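Local coordinates for protein Maltose/maltodextrin transport permease homologue (Bdellovibrio bacteriovorus HD100, PDB 6FFL) that probably takes up maltose and maltodextrins as part of an ABC transporter, its periplasmic solute-binding domain holding maltotriose, at residues L201-R204 with D205-I209; Y216-A219 with N220-K224. All coordinates share one frame; numbering follows the deposited sequence.

Contact 1. Residues L201-R204 with D205-I209; sequences LKLR and DQDKI
Lys-202 O takes two backbone N-H groups, from Asp-207 N at 2.9 Å and from Gln-206 N at 3.0 Å, where helix 191-205 ends in a pi-type turn, the bond from Asp-207 N being an i to i+5 link. A six-residue step follows, Ile-209 N to Leu-203 O, with Lys-208, the first residue to leave helical geometry, in the left-handed region. Lys-202 has CG anti to the backbone N (chi1 178°) and runs straight until a bend at chi4 (-70°) swings NZ toward Asp-207, 3.0 Å from OD2 on its syn lone pair; a long, flexible chain and a short acid suit this spacing. On another side of the turn, neighbours Arg-204 and Asp-205 form a side-on salt bridge, NE to OD1 at 2.7 Å and NH2 to OD2 at 2.8 Å, with the two flat groups turned 40° apart. OD1 also meets Lys-212, and NH1 binds Leu-362 O, so this arginine joins the helix end to helix 346-362. Leu-201 lays its methyl CD2 over one guanidinium face, toward the rim. On the buried side, where helix 132-142 packs, branched apolar residues meet: Leu-203 CD2 lies 4.0 Å from Ile-209 CD1.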
loop_
_atom_site.group_PDB
_atom_site.type_symbol
_atom_site.label_atom_id
_atom_site.label_comp_id
_atom_site.label_asym_id
_atom_site.label_seq_id
_atom_site.Cartn_x
_atom_site.Cartn_y
_atom_site.Cartn_z
ATOM N N LEU A 201 20.499 -6.056 1.713
ATOM C CA LEU A 201 21.491 -6.660 2.597
ATOM C C LEU A 201 22.652 -5.708 2.854
ATOM O O LEU A 201 23.180 -5.643 3.970
ATOM C CB LEU A 201 22.014 -7.976 2.010
ATOM C CG LEU A 201 21.113 -9.199 2.081
ATOM C CD1 LEU A 201 21.807 -10.346 1.363
ATOM C CD2 LEU A 201 20.852 -9.579 3.515
ATOM N N LYS A 202 23.067 -4.966 1.830
ATOM C CA LYS A 202 24.175 -4.031 2.007
ATOM C C LYS A 202 23.785 -2.902 2.952
ATOM O O LYS A 202 24.573 -2.513 3.820
ATOM C CB LYS A 202 24.611 -3.489 0.641
ATOM C CG LYS A 202 25.738 -2.464 0.657
ATOM C CD LYS A 202 26.165 -2.149 -0.779
ATOM C CE LYS A 202 27.263 -1.096 -0.844
ATOM N NZ LYS A 202 26.756 0.252 -0.462
ATOM N N LEU A 203 22.569 -2.367 2.803
ATOM C CA LEU A 203 22.100 -1.335 3.728
ATOM C C LEU A 203 22.122 -1.830 5.171
ATOM O O LEU A 203 22.464 -1.076 6.089
ATOM C CB LEU A 203 20.687 -0.891 3.351
ATOM C CG LEU A 203 20.455 -0.157 2.028
ATOM C CD1 LEU A 203 18.984 0.181 1.855
ATOM C CD2 LEU A 203 21.309 1.092 1.934
ATOM N N ARG A 204 21.779 -3.105 5.387
ATOM C CA ARG A 204 21.669 -3.630 6.743
ATOM C C ARG A 204 23.021 -4.024 7.319
ATOM O O ARG A 204 23.292 -3.772 8.499
ATOM C CB ARG A 204 20.715 -4.834 6.761
ATOM C CG ARG A 204 20.397 -5.392 8.153
ATOM C CD ARG A 204 19.711 -6.776 8.072
ATOM N NE ARG A 204 20.669 -7.810 7.690
ATOM C CZ ARG A 204 20.357 -9.085 7.467
ATOM N NH1 ARG A 204 19.104 -9.497 7.595
ATOM N NH2 ARG A 204 21.304 -9.948 7.122
ATOM N N ASP A 205 23.881 -4.647 6.515
ATOM C CA ASP A 205 25.044 -5.347 7.050
ATOM C C ASP A 205 26.363 -4.666 6.748
ATOM O O ASP A 205 27.324 -4.846 7.494
ATOM C CB ASP A 205 25.099 -6.779 6.502
ATOM C CG ASP A 205 23.910 -7.600 6.928
ATOM O OD1 ASP A 205 23.277 -7.232 7.945
ATOM O OD2 ASP A 205 23.611 -8.612 6.259
ATOM N N GLN A 206 26.422 -3.884 5.678
ATOM C CA GLN A 206 27.651 -3.231 5.257
ATOM C C GLN A 206 27.631 -1.745 5.601
ATOM O O GLN A 206 28.485 -1.256 6.346
ATOM C CB GLN A 206 27.831 -3.459 3.752
ATOM C CG GLN A 206 29.069 -2.866 3.127
ATOM C CD GLN A 206 29.217 -3.310 1.680
ATOM O OE1 GLN A 206 28.772 -4.399 1.308
ATOM N NE2 GLN A 206 29.826 -2.464 0.855
ATOM N N ASP A 207 26.659 -1.012 5.066
ATOM C CA ASP A 207 26.528 0.392 5.427
ATOM C C ASP A 207 25.979 0.544 6.837
ATOM O O ASP A 207 26.333 1.501 7.533
ATOM C CB ASP A 207 25.642 1.111 4.415
ATOM C CG ASP A 207 26.109 0.899 2.987
ATOM O OD1 ASP A 207 27.322 1.040 2.739
ATOM O OD2 ASP A 207 25.261 0.603 2.122
ATOM N N LYS A 208 25.128 -0.392 7.273
ATOM C CA LYS A 208 24.574 -0.416 8.630
ATOM C C LYS A 208 23.810 0.869 8.942
ATOM O O LYS A 208 23.983 1.487 9.995
ATOM C CB LYS A 208 25.664 -0.676 9.674
ATOM C CG LYS A 208 26.603 -1.838 9.327
ATOM C CD LYS A 208 27.981 -1.598 9.947
ATOM C CE LYS A 208 28.377 -2.713 10.880
ATOM N NZ LYS A 208 28.288 -4.032 10.208
ATOM N N ILE A 209 22.936 1.256 8.016
ATOM C CA ILE A 209 22.095 2.433 8.202
ATOM C C ILE A 209 20.634 2.085 8.454
ATOM O O ILE A 209 19.844 3.000 8.736
ATOM C CB ILE A 209 22.218 3.415 7.016
ATOM C CG1 ILE A 209 21.580 2.859 5.743
ATOM C CG2 ILE A 209 23.684 3.741 6.751
ATOM C CD1 ILE A 209 21.350 3.948 4.696
#

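Contact 2. Residues Y216-A219 with N220-K224; sequences YETA and NALFK. With GLC (alpha-D-glucopyranose), chain B.
Tyr-216 and Asn-220, one helical turn apart, share a water: it lies 2.6 Å from the phenol OH of Tyr-216 and donates to OD1 of Asn-220 at 2.7 Å. Both side chains leave the helix with CG anti to the backbone N (chi1 -177° for Tyr-216, -166° for Asn-220), which turns their polar ends the same way. The phenol oxygen is also bound by Trp-236 NE1 and Asn-233 ND2, so the far end of the ring is anchored by three polar partners. The exposed Glu-217 works differently. A bend at chi2 turns its carboxylate forward along the helix, toward the next turn, where OE1 makes a weak bond to ND2 of Asn-220; the acid and amide planes stand almost perpendicular. A second water donates to OE2 of Glu-217 at 2.5 Å and accepts from NZ of Lys-224, bridging acid and base whose charged atoms are not in contact.

Towards the ligand, Tyr-216 offers a ring face: O6 of the glucose sits above it, 3.3 Å from CD1 and offset toward the rim. Tyrosine suits the place, since its flat face accommodates the hydroxymethyl arm of the sugar while its hydroxyl still reaches polar partners. This is part of the maltotriose pocket of a periplasmic binding-protein fold, and Tyr-216 stands in the first turn of helix 216-224, whose Thr-218 N is bound by Asp-215 OD1.

The backbone bonds are regular i to i+4 links, among them Asn-220 N to Tyr-216 O at 2.9 Å and Phe-223 N to Ala-219 O at 3.1 Å. Apolar contacts lie mostly on the side turned to strands 157-158 and 228-234. Thr-218 CG2 lies alongside Leu-222 CD1, 3.8 Å away, while the small Ala-219 fits close against Leu-231, and the ring of Phe-223 meets Tyr-241 edge-to-face.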
loop_
_atom_site.group_PDB
_atom_site.type_symbol
_atom_site.label_atom_id
_atom_site.label_comp_id
_atom_site.label_asym_id
_atom_site.label_seq_id
_atom_site.Cartn_x
_atom_site.Cartn_y
_atom_site.Cartn_z
ATOM N N TYR A 216 6.952 -3.207 10.479
ATOM C CA TYR A 216 6.265 -1.961 10.156
ATOM C C TYR A 216 6.138 -1.066 11.382
ATOM O O TYR A 216 6.449 0.132 11.330
ATOM C CB TYR A 216 4.883 -2.228 9.557
ATOM C CG TYR A 216 4.197 -0.931 9.160
ATOM C CD1 TYR A 216 4.351 -0.410 7.877
ATOM C CD2 TYR A 216 3.419 -0.218 10.070
ATOM C CE1 TYR A 216 3.733 0.789 7.509
ATOM C CE2 TYR A 216 2.807 0.978 9.717
ATOM C CZ TYR A 216 2.975 1.477 8.436
ATOM O OH TYR A 216 2.359 2.661 8.091
ATOM N N GLU A 217 5.688 -1.630 12.503
ATOM C CA GLU A 217 5.448 -0.793 13.669
ATOM C C GLU A 217 6.746 -0.252 14.249
ATOM O O GLU A 217 6.758 0.850 14.809
ATOM C CB GLU A 217 4.678 -1.567 14.741
ATOM C CG GLU A 217 4.210 -0.684 15.897
ATOM C CD GLU A 217 3.657 0.669 15.439
ATOM O OE1 GLU A 217 2.831 0.704 14.497
ATOM O OE2 GLU A 217 4.049 1.703 16.030
ATOM N N THR A 218 7.838 -1.005 14.128
ATOM C CA THR A 218 9.122 -0.517 14.623
ATOM C C THR A 218 9.593 0.698 13.827
ATOM O O THR A 218 10.017 1.705 14.408
ATOM C CB THR A 218 10.157 -1.642 14.577
ATOM O OG1 THR A 218 9.789 -2.658 15.524
ATOM C CG2 THR A 218 11.553 -1.109 14.909
ATOM N N ALA A 219 9.506 0.632 12.493
ATOM C CA ALA A 219 9.882 1.785 11.672
ATOM C C ALA A 219 8.960 2.963 11.945
ATOM O O ALA A 219 9.412 4.109 12.049
ATOM C CB ALA A 219 9.857 1.420 10.184
ATOM N N ASN A 220 7.664 2.686 12.084
ATOM C CA ASN A 220 6.672 3.714 12.380
ATOM C C ASN A 220 6.986 4.419 13.694
ATOM O O ASN A 220 7.035 5.653 13.758
ATOM C CB ASN A 220 5.291 3.057 12.433
ATOM C CG ASN A 220 4.155 4.054 12.397
ATOM O OD1 ASN A 220 4.106 4.924 11.541
ATOM N ND2 ASN A 220 3.218 3.912 13.328
ATOM N N ALA A 221 7.211 3.642 14.757
ATOM C CA ALA A 221 7.523 4.230 16.057
ATOM C C ALA A 221 8.829 5.014 16.021
ATOM O O ALA A 221 8.907 6.126 16.559
ATOM C CB ALA A 221 7.593 3.141 17.127
ATOM N N LEU A 222 9.873 4.446 15.415
ATOM C CA LEU A 222 11.163 5.131 15.403
ATOM C C LEU A 222 11.061 6.490 14.718
ATOM O O LEU A 222 11.666 7.470 15.175
ATOM C CB LEU A 222 12.224 4.263 14.727
ATOM C CG LEU A 222 12.690 3.031 15.527
ATOM C CD1 LEU A 222 13.518 2.100 14.662
ATOM C CD2 LEU A 222 13.468 3.426 16.782
ATOM N N PHE A 223 10.298 6.569 13.622
ATOM C CA PHE A 223 10.129 7.847 12.932
ATOM C C PHE A 223 9.325 8.832 13.780
ATOM O O PHE A 223 9.675 10.014 13.865
ATOM C CB PHE A 223 9.458 7.622 11.569
ATOM C CG PHE A 223 9.553 8.807 10.640
ATOM C CD1 PHE A 223 10.786 9.232 10.155
ATOM C CD2 PHE A 223 8.405 9.495 10.246
ATOM C CE1 PHE A 223 10.883 10.333 9.284
ATOM C CE2 PHE A 223 8.489 10.598 9.378
ATOM C CZ PHE A 223 9.728 11.019 8.898
ATOM N N LYS A 224 8.251 8.362 14.424
ATOM C CA LYS A 224 7.453 9.247 15.265
ATOM C C LYS A 224 8.243 9.745 16.469
ATOM O O LYS A 224 7.984 10.846 16.964
ATOM C CB LYS A 224 6.191 8.527 15.741
ATOM C CG LYS A 224 5.151 8.338 14.652
ATOM C CD LYS A 224 4.225 7.179 14.951
ATOM C CE LYS A 224 3.314 7.480 16.129
ATOM N NZ LYS A 224 2.390 6.336 16.389
HETATM C C1 GLC B . -1.996 0.299 7.255
HETATM C C2 GLC B . -2.627 0.846 5.969
HETATM C C3 GLC B . -2.407 -0.102 4.800
HETATM C C4 GLC B . -0.935 -0.497 4.675
HETATM C C5 GLC B . -0.407 -1.018 6.019
HETATM C C6 GLC B . 1.095 -1.290 5.959
HETATM O O1 GLC B . -2.718 -0.859 7.681
HETATM O O2 GLC B . -4.039 1.000 6.134
HETATM O O3 GLC B . -2.893 0.529 3.595
HETATM O O4 GLC B . -0.838 -1.505 3.649
HETATM O O5 GLC B . -0.614 -0.048 7.052
HETATM O O6 GLC B . 1.534 -1.921 7.171
HETATM O O HOH W 1 2.015 4.339 9.989
HETATM O O HOH W 2 3.541 3.935 17.122
#

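How the contacts relate
Contact 1 ends one helix and contact 2 lies in the next, with the loop from 210 to 215 between them. Their centres are about 19 Å apart and their nearest atoms about 9 Å, so the two do not touch. Strand 157-158 is a common neighbour: Ile-209 of contact 1 is hydrogen-bonded through its backbone to Leu-157, while Ala-219 and Leu-222 of contact 2 pack on Val-158. Their places relative to the sugar differ. Residues 216-224 carry Tyr-216 into the maltotriose pocket, whereas contact 1 is remote from it, Leu-203 CD1 lying 18.4 Å from GLC O6. The centre of contact 1 is about 25 Å from the centre of the chain, against about 16 Å for contact 2.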